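Local coordinates for putative cell adhesion protein (Bacteroides thetaiotaomicron, PDB 4DGU) that probably acts in cell adhesion as a fimbrillin-like protein related to pilus subunits of gut bacteria, and binds zinc, at residues K124-D136 with V178-P191. Residues are numbered along the deposited sequence; the frame is centred on the assembly and turned at random.
Sequences KFKRMTVPVIILD and VKKVSEGVTTNVLP
N188 lays its amide alongside the ring of P131, the two side chains pointing the same way from a short antiparallel bridge in the transthyretin-like fold of this fimbrillin-family protein. The amide illustrates how one side chain can tie a brief strand to a broken one: N188 OD1 accepts a short bond from T129 OG1 (2.6 Å), the hydroxyl tilted 27° from the carbonyl plane, while N188 ND2 turns back to T186 O. At chi1 50°, T129 OG1 lies between its backbone N and carbonyl carbon, within reach of both N188 OD1 and H107 N, and these two bonds hold it. With alanine here instead of N188, the T129 hydroxyl would probably lose its acceptor and one flank of the P131 ring its neighbour. Next door, V130 and V189 form the hydrogen-bonded pair, joined by two backbone bonds. Apolar branches continue the contact: V132 CG1 meets V178 CG1 at 3.6 Å, crossing at about a right angle, and V132 CG2 reaches V189 CG1 at 3.9 Å; L150 of strand 147-159 adjoins V132 and V178. V132 N also bonds directly to T187 O (2.8 Å), but in place of the reciprocal bond a water accepts from T187 N and donates to V132 O (2.6 Å) and K179 O (2.7 Å).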
ATOM      1  N   LYS A 124     -22.789  13.600 -15.854  1.00 38.90           N
ATOM      2  CA  LYS A 124     -21.792  13.222 -14.830  1.00 37.12           C
ATOM      3  C   LYS A 124     -20.452  12.965 -15.515  1.00 39.30           C
ATOM      4  O   LYS A 124     -20.218  11.880 -16.077  1.00 37.69           O
ATOM      5  CB  LYS A 124     -22.244  11.992 -14.002  1.00 39.09           C
ATOM      6  CG  LYS A 124     -23.671  12.065 -13.423  1.00 56.40           C
ATOM      7  CD  LYS A 124     -23.770  12.915 -12.178  1.00 73.62           C
ATOM      8  CE  LYS A 124     -24.977  12.565 -11.339  1.00 92.85           C
ATOM      9  NZ  LYS A 124     -24.737  11.362 -10.482  1.00107.02           N
ATOM     10  N   PHE A 125     -19.565  13.981 -15.458  1.00 35.43           N
ATOM     11  CA  PHE A 125     -18.277  13.895 -16.107  1.00 36.00           C
ATOM     12  C   PHE A 125     -17.173  13.218 -15.269  1.00 41.68           C
ATOM     13  O   PHE A 125     -16.958  13.523 -14.088  1.00 40.94           O
ATOM     14  CB  PHE A 125     -17.796  15.287 -16.516  1.00 38.62           C
ATOM     15  CG  PHE A 125     -18.450  15.785 -17.783  1.00 41.14           C
ATOM     16  CD1 PHE A 125     -19.652  16.490 -17.735  1.00 43.01           C
ATOM     17  CD2 PHE A 125     -17.865  15.549 -19.029  1.00 41.82           C
ATOM     18  CE1 PHE A 125     -20.248  16.952 -18.914  1.00 43.96           C
ATOM     19  CE2 PHE A 125     -18.471  16.003 -20.201  1.00 44.29           C
ATOM     20  CZ  PHE A 125     -19.656  16.702 -20.137  1.00 41.65           C
ATOM     21  N   LYS A 126     -16.499  12.262 -15.909  1.00 37.51           N
ATOM     22  CA  LYS A 126     -15.280  11.616 -15.477  1.00 35.98           C
ATOM     23  C   LYS A 126     -14.105  12.363 -16.153  1.00 39.48           C
ATOM     24  O   LYS A 126     -14.256  12.739 -17.318  1.00 40.54           O
ATOM     25  CB  LYS A 126     -15.269  10.135 -15.922  1.00 36.58           C
ATOM     26  CG  LYS A 126     -16.317   9.233 -15.310  1.00 34.24           C
ATOM     27  CD  LYS A 126     -16.239   7.833 -15.896  1.00 32.69           C
ATOM     28  CE  LYS A 126     -17.251   6.869 -15.302  1.00 42.45           C
ATOM     29  NZ  LYS A 126     -17.271   5.597 -16.085  1.00 51.74           N
ATOM     30  N   ARG A 127     -12.952  12.566 -15.467  1.00 35.56           N
ATOM     31  CA  ARG A 127     -11.740  13.104 -16.106  1.00 35.71           C
ATOM     32  C   ARG A 127     -10.960  11.865 -16.570  1.00 39.09           C
ATOM     33  O   ARG A 127     -10.642  11.011 -15.731  1.00 39.46           O
ATOM     34  CB  ARG A 127     -10.923  14.019 -15.175  1.00 33.61           C
ATOM     35  CG  ARG A 127      -9.692  14.659 -15.841  1.00 34.81           C
ATOM     36  CD  ARG A 127      -9.099  15.789 -15.024  1.00 36.24           C
ATOM     37  NE  ARG A 127      -9.890  17.020 -15.118  1.00 51.10           N
ATOM     38  CZ  ARG A 127     -10.694  17.501 -14.164  1.00 57.39           C
ATOM     39  NH1 ARG A 127     -10.797  16.886 -13.001  1.00 35.53           N
ATOM     40  NH2 ARG A 127     -11.378  18.621 -14.365  1.00 46.67           N
HETATM   41  N   MSE A 128     -10.753  11.718 -17.904  1.00 33.98           N
HETATM   42  CA  MSE A 128     -10.122  10.538 -18.532  1.00 33.27           C
HETATM   43  C   MSE A 128      -8.602  10.659 -18.589  1.00 41.00           C
HETATM   44  O   MSE A 128      -7.908   9.640 -18.715  1.00 40.73           O
HETATM   45  CB  MSE A 128     -10.694  10.265 -19.936  1.00 35.12           C
HETATM   46  CG  MSE A 128     -12.229  10.355 -20.023  1.00 40.69           C
HETATM   47 SE   MSE A 128     -13.162   9.344 -18.641  0.75 47.83          SE
HETATM   48  CE  MSE A 128     -12.633   7.473 -19.110  1.00 44.27           C
ATOM     49  N   THR A 129      -8.095  11.907 -18.497  1.00 38.65           N
ATOM     50  CA  THR A 129      -6.674  12.241 -18.405  1.00 38.86           C
ATOM     51  C   THR A 129      -6.314  12.398 -16.905  1.00 41.44           C
ATOM     52  O   THR A 129      -7.211  12.356 -16.046  1.00 40.58           O
ATOM     53  CB  THR A 129      -6.352  13.480 -19.225  1.00 45.12           C
ATOM     54  OG1 THR A 129      -7.302  14.483 -18.870  1.00 42.23           O
ATOM     55  CG2 THR A 129      -6.384  13.217 -20.742  1.00 43.53           C
ATOM     56  N   VAL A 130      -5.008  12.573 -16.592  1.00 36.91           N
ATOM     57  CA  VAL A 130      -4.512  12.633 -15.216  1.00 35.84           C
ATOM     58  C   VAL A 130      -3.879  14.019 -14.937  1.00 40.31           C
ATOM     59  O   VAL A 130      -2.805  14.285 -15.467  1.00 41.46           O
ATOM     60  CB  VAL A 130      -3.513  11.449 -14.922  1.00 38.18           C
ATOM     61  CG1 VAL A 130      -2.976  11.481 -13.488  1.00 35.93           C
ATOM     62  CG2 VAL A 130      -4.154  10.084 -15.226  1.00 37.67           C
ATOM     63  N   PRO A 131      -4.509  14.917 -14.132  1.00 36.53           N
ATOM     64  CA  PRO A 131      -3.861  16.209 -13.829  1.00 37.30           C
ATOM     65  C   PRO A 131      -2.614  16.040 -12.974  1.00 44.58           C
ATOM     66  O   PRO A 131      -2.490  15.088 -12.179  1.00 43.42           O
ATOM     67  CB  PRO A 131      -4.930  16.996 -13.055  1.00 38.37           C
ATOM     68  CG  PRO A 131      -6.160  16.214 -13.102  1.00 40.96           C
ATOM     69  CD  PRO A 131      -5.804  14.800 -13.435  1.00 36.95           C
ATOM     70  N   VAL A 132      -1.679  16.965 -13.154  1.00 42.88           N
ATOM     71  CA  VAL A 132      -0.411  16.985 -12.430  1.00 42.95           C
ATOM     72  C   VAL A 132      -0.338  18.283 -11.621  1.00 47.66           C
ATOM     73  O   VAL A 132      -0.476  19.372 -12.191  1.00 46.37           O
ATOM     74  CB  VAL A 132       0.827  16.822 -13.373  1.00 46.72           C
ATOM     75  CG1 VAL A 132       2.110  16.649 -12.557  1.00 46.34           C
ATOM     76  CG2 VAL A 132       0.644  15.651 -14.340  1.00 45.87           C
ATOM     77  N   ILE A 133      -0.125  18.162 -10.300  1.00 46.01           N
ATOM     78  CA  ILE A 133       0.008  19.336  -9.433  1.00 46.60           C
ATOM     79  C   ILE A 133       1.392  19.370  -8.811  1.00 48.48           C
ATOM     80  O   ILE A 133       1.901  18.338  -8.382  1.00 47.46           O
ATOM     81  CB  ILE A 133      -1.110  19.458  -8.359  1.00 49.60           C
ATOM     82  CG1 ILE A 133      -1.143  18.256  -7.389  1.00 49.59           C
ATOM     83  CG2 ILE A 133      -2.479  19.673  -9.030  1.00 51.79           C
ATOM     84  CD1 ILE A 133      -2.017  18.471  -6.188  1.00 61.82           C
ATOM     85  N   ILE A 134       1.992  20.561  -8.766  1.00 45.54           N
ATOM     86  CA  ILE A 134       3.304  20.798  -8.146  1.00 45.04           C
ATOM     87  C   ILE A 134       3.072  21.382  -6.764  1.00 48.52           C
ATOM     88  O   ILE A 134       2.456  22.448  -6.617  1.00 46.78           O
ATOM     89  CB  ILE A 134       4.295  21.691  -8.967  1.00 48.50           C
ATOM     90  CG1 ILE A 134       4.313  21.316 -10.466  1.00 48.04           C
ATOM     91  CG2 ILE A 134       5.732  21.639  -8.349  1.00 46.34           C
ATOM     92  CD1 ILE A 134       4.996  22.399 -11.367  1.00 53.04           C
ATOM     93  N   LEU A 135       3.588  20.684  -5.752  1.00 45.87           N
ATOM     94  CA  LEU A 135       3.432  21.115  -4.364  1.00 46.12           C
ATOM     95  C   LEU A 135       4.772  21.296  -3.689  1.00 52.16           C
ATOM     96  O   LEU A 135       5.754  20.623  -4.035  1.00 52.50           O
ATOM     97  CB  LEU A 135       2.570  20.098  -3.563  1.00 44.14           C
ATOM     98  CG  LEU A 135       1.274  19.620  -4.214  1.00 47.10           C
ATOM     99  CD1 LEU A 135       0.822  18.312  -3.618  1.00 46.33           C
ATOM    100  CD2 LEU A 135       0.199  20.677  -4.155  1.00 46.08           C
ATOM    101  N   ASP A 136       4.810  22.191  -2.697  1.00 50.12           N
ATOM    102  CA  ASP A 136       6.006  22.374  -1.885  1.00 50.77           C
ATOM    103  C   ASP A 136       6.017  21.249  -0.810  1.00 54.53           C
ATOM    104  O   ASP A 136       5.157  20.367  -0.835  1.00 51.71           O
ATOM    105  CB  ASP A 136       6.055  23.810  -1.283  1.00 54.27           C
ATOM    106  CG  ASP A 136       5.004  24.187  -0.245  1.00 65.92           C
ATOM    107  OD1 ASP A 136       4.359  23.271   0.322  1.00 65.96           O
ATOM    108  OD2 ASP A 136       4.865  25.393   0.044  1.00 75.21           O
ATOM    109  N   VAL A 178       5.533  20.867 -16.630  1.00 58.09           N
ATOM    110  CA  VAL A 178       4.378  20.904 -15.734  1.00 56.42           C
ATOM    111  C   VAL A 178       4.096  22.354 -15.337  1.00 61.75           C
ATOM    112  O   VAL A 178       4.983  23.080 -14.899  1.00 63.23           O
ATOM    113  CB  VAL A 178       4.562  19.959 -14.505  1.00 57.35           C
ATOM    114  CG1 VAL A 178       3.314  19.927 -13.615  1.00 55.68           C
ATOM    115  CG2 VAL A 178       4.890  18.550 -14.953  1.00 55.98           C
ATOM    116  N   LYS A 179       2.855  22.772 -15.529  1.00 58.28           N
ATOM    117  CA  LYS A 179       2.386  24.109 -15.178  1.00 58.92           C
ATOM    118  C   LYS A 179       2.087  24.209 -13.680  1.00 63.30           C
ATOM    119  O   LYS A 179       1.631  23.235 -13.061  1.00 61.38           O
ATOM    120  CB  LYS A 179       1.102  24.451 -15.974  1.00 60.70           C
ATOM    121  CG  LYS A 179       1.254  24.307 -17.480  1.00 65.92           C
ATOM    122  CD  LYS A 179       0.736  25.545 -18.203  1.00 77.18           C
ATOM    123  CE  LYS A 179       1.039  25.495 -19.682  1.00 87.94           C
ATOM    124  NZ  LYS A 179       0.963  26.846 -20.314  1.00 97.79           N
ATOM    125  N   LYS A 180       2.327  25.391 -13.099  1.00 61.02           N
ATOM    126  CA  LYS A 180       1.993  25.669 -11.709  1.00 59.77           C
ATOM    127  C   LYS A 180       0.482  25.991 -11.634  1.00 64.92           C
ATOM    128  O   LYS A 180      -0.119  26.345 -12.657  1.00 61.79           O
ATOM    129  CB  LYS A 180       2.832  26.835 -11.167  1.00 62.88           C
ATOM    130  CG  LYS A 180       4.325  26.564 -10.977  1.00 62.35           C
ATOM    131  CD  LYS A 180       5.016  27.791 -10.390  1.00 72.86           C
ATOM    132  CE  LYS A 180       4.993  29.013 -11.309  1.00 88.32           C
ATOM    133  NZ  LYS A 180       5.540  30.237 -10.649  1.00 95.63           N
ATOM    134  N   VAL A 181      -0.113  25.916 -10.426  1.00 65.91           N
ATOM    135  CA  VAL A 181      -1.537  26.239 -10.186  1.00 67.39           C
ATOM    136  C   VAL A 181      -1.877  27.676 -10.669  1.00 75.22           C
ATOM    137  O   VAL A 181      -2.931  27.877 -11.281  1.00 75.53           O
ATOM    138  CB  VAL A 181      -1.852  26.043  -8.678  1.00 71.00           C
ATOM    139  CG1 VAL A 181      -3.185  26.683  -8.289  1.00 70.80           C
ATOM    140  CG2 VAL A 181      -1.816  24.557  -8.306  1.00 68.89           C
ATOM    141  N   SER A 182      -0.956  28.645 -10.417  1.00 73.93           N
ATOM    142  CA  SER A 182      -1.114  30.048 -10.782  1.00 76.45           C
ATOM    143  C   SER A 182      -1.179  30.267 -12.298  1.00 82.73           C
ATOM    144  O   SER A 182      -1.711  31.304 -12.714  1.00 85.59           O
ATOM    145  CB  SER A 182       0.010  30.892 -10.197  1.00 81.53           C
ATOM    146  OG  SER A 182       1.269  30.503 -10.718  1.00 91.80           O
ATOM    147  N   GLU A 183      -0.654  29.302 -13.118  1.00 77.20           N
ATOM    148  CA  GLU A 183      -0.639  29.393 -14.584  1.00 77.20           C
ATOM    149  C   GLU A 183      -2.064  29.204 -15.162  1.00 81.75           C
ATOM    150  O   GLU A 183      -2.297  29.519 -16.337  1.00 82.58           O
ATOM    151  CB  GLU A 183       0.380  28.435 -15.220  1.00 77.60           C
ATOM    152  CG  GLU A 183       1.833  28.837 -14.982  1.00 87.67           C
ATOM    153  CD  GLU A 183       2.902  27.957 -15.629  1.00 96.12           C
ATOM    154  OE1 GLU A 183       2.900  27.831 -16.875  1.00 85.13           O
ATOM    155  OE2 GLU A 183       3.765  27.420 -14.894  1.00 76.79           O
ATOM    156  N   GLY A 184      -3.001  28.742 -14.326  1.00 77.19           N
ATOM    157  CA  GLY A 184      -4.417  28.628 -14.663  1.00 77.11           C
ATOM    158  C   GLY A 184      -4.836  27.592 -15.679  1.00 80.70           C
ATOM    159  O   GLY A 184      -5.994  27.579 -16.121  1.00 80.91           O
ATOM    160  N   VAL A 185      -3.885  26.741 -16.071  1.00 75.25           N
ATOM    161  CA  VAL A 185      -4.055  25.597 -16.970  1.00 73.24           C
ATOM    162  C   VAL A 185      -3.314  24.449 -16.301  1.00 71.44           C
ATOM    163  O   VAL A 185      -2.193  24.647 -15.810  1.00 71.36           O
ATOM    164  CB  VAL A 185      -3.586  25.834 -18.425  1.00 79.48           C
ATOM    165  CG1 VAL A 185      -3.917  24.622 -19.314  1.00 78.59           C
ATOM    166  CG2 VAL A 185      -4.185  27.118 -19.007  1.00 81.22           C
ATOM    167  N   THR A 186      -3.979  23.291 -16.180  1.00 62.43           N
ATOM    168  CA  THR A 186      -3.411  22.138 -15.515  1.00 58.60           C
ATOM    169  C   THR A 186      -2.838  21.184 -16.554  1.00 57.30           C
ATOM    170  O   THR A 186      -3.544  20.787 -17.498  1.00 56.74           O
ATOM    171  CB  THR A 186      -4.469  21.461 -14.608  1.00 60.99           C
ATOM    172  OG1 THR A 186      -5.113  22.443 -13.799  1.00 63.73           O
ATOM    173  CG2 THR A 186      -3.859  20.439 -13.680  1.00 51.74           C
ATOM    174  N   THR A 187      -1.554  20.820 -16.377  1.00 51.19           N
ATOM    175  CA  THR A 187      -0.909  19.812 -17.212  1.00 49.71           C
ATOM    176  C   THR A 187      -1.598  18.471 -16.940  1.00 49.82           C
ATOM    177  O   THR A 187      -1.633  18.015 -15.799  1.00 47.14           O
ATOM    178  CB  THR A 187       0.595  19.720 -16.941  1.00 51.72           C
ATOM    179  OG1 THR A 187       1.229  20.964 -17.260  1.00 52.72           O
ATOM    180  CG2 THR A 187       1.249  18.589 -17.736  1.00 46.15           C
ATOM    181  N   ASN A 188      -2.189  17.885 -17.979  1.00 45.56           N
ATOM    182  CA  ASN A 188      -2.813  16.572 -17.886  1.00 43.42           C
ATOM    183  C   ASN A 188      -1.961  15.565 -18.635  1.00 47.03           C
ATOM    184  O   ASN A 188      -1.429  15.878 -19.697  1.00 48.37           O
ATOM    185  CB  ASN A 188      -4.244  16.575 -18.409  1.00 35.66           C
ATOM    186  CG  ASN A 188      -5.289  16.902 -17.382  1.00 44.47           C
ATOM    187  OD1 ASN A 188      -6.176  16.097 -17.139  1.00 43.65           O
ATOM    188  ND2 ASN A 188      -5.285  18.121 -16.819  1.00 31.57           N
ATOM    189  N   VAL A 189      -1.771  14.376 -18.051  1.00 41.66           N
ATOM    190  CA  VAL A 189      -0.983  13.326 -18.707  1.00 40.69           C
ATOM    191  C   VAL A 189      -1.931  12.187 -19.059  1.00 44.73           C
ATOM    192  O   VAL A 189      -3.046  12.107 -18.532  1.00 41.78           O
ATOM    193  CB  VAL A 189       0.268  12.858 -17.905  1.00 42.33           C
ATOM    194  CG1 VAL A 189       1.315  13.970 -17.799  1.00 42.30           C
ATOM    195  CG2 VAL A 189      -0.102  12.309 -16.529  1.00 40.23           C
ATOM    196  N   LEU A 190      -1.514  11.329 -19.979  1.00 43.47           N
ATOM    197  CA  LEU A 190      -2.379  10.229 -20.360  1.00 43.98           C
ATOM    198  C   LEU A 190      -2.224   9.079 -19.366  1.00 48.44           C
ATOM    199  O   LEU A 190      -1.122   8.923 -18.830  1.00 47.91           O
ATOM    200  CB  LEU A 190      -2.105   9.770 -21.798  1.00 45.44           C
ATOM    201  CG  LEU A 190      -2.243  10.817 -22.917  1.00 50.87           C
ATOM    202  CD1 LEU A 190      -1.812  10.240 -24.241  1.00 51.89           C
ATOM    203  CD2 LEU A 190      -3.684  11.353 -23.035  1.00 49.51           C
ATOM    204  N   PRO A 191      -3.320   8.321 -19.045  1.00 43.86           N
ATOM    205  CA  PRO A 191      -3.190   7.192 -18.090  1.00 42.33           C
ATOM    206  C   PRO A 191      -2.171   6.149 -18.543  1.00 47.32           C
ATOM    207  O   PRO A 191      -2.189   5.689 -19.679  1.00 47.88           O
ATOM    208  CB  PRO A 191      -4.594   6.585 -18.055  1.00 43.33           C
ATOM    209  CG  PRO A 191      -5.490   7.612 -18.628  1.00 47.35           C
ATOM    210  CD  PRO A 191      -4.697   8.420 -19.582  1.00 43.66           C
TER
HETATM  211  O   HOH W   1      -0.289  21.439 -13.834  1.00 37.28           O
HETATM  212  O   HOH W   2       0.990  22.579 -10.401  1.00 47.10           O
HETATM  213  O   HOH W   3       1.735  24.986  -8.470  1.00 49.42           O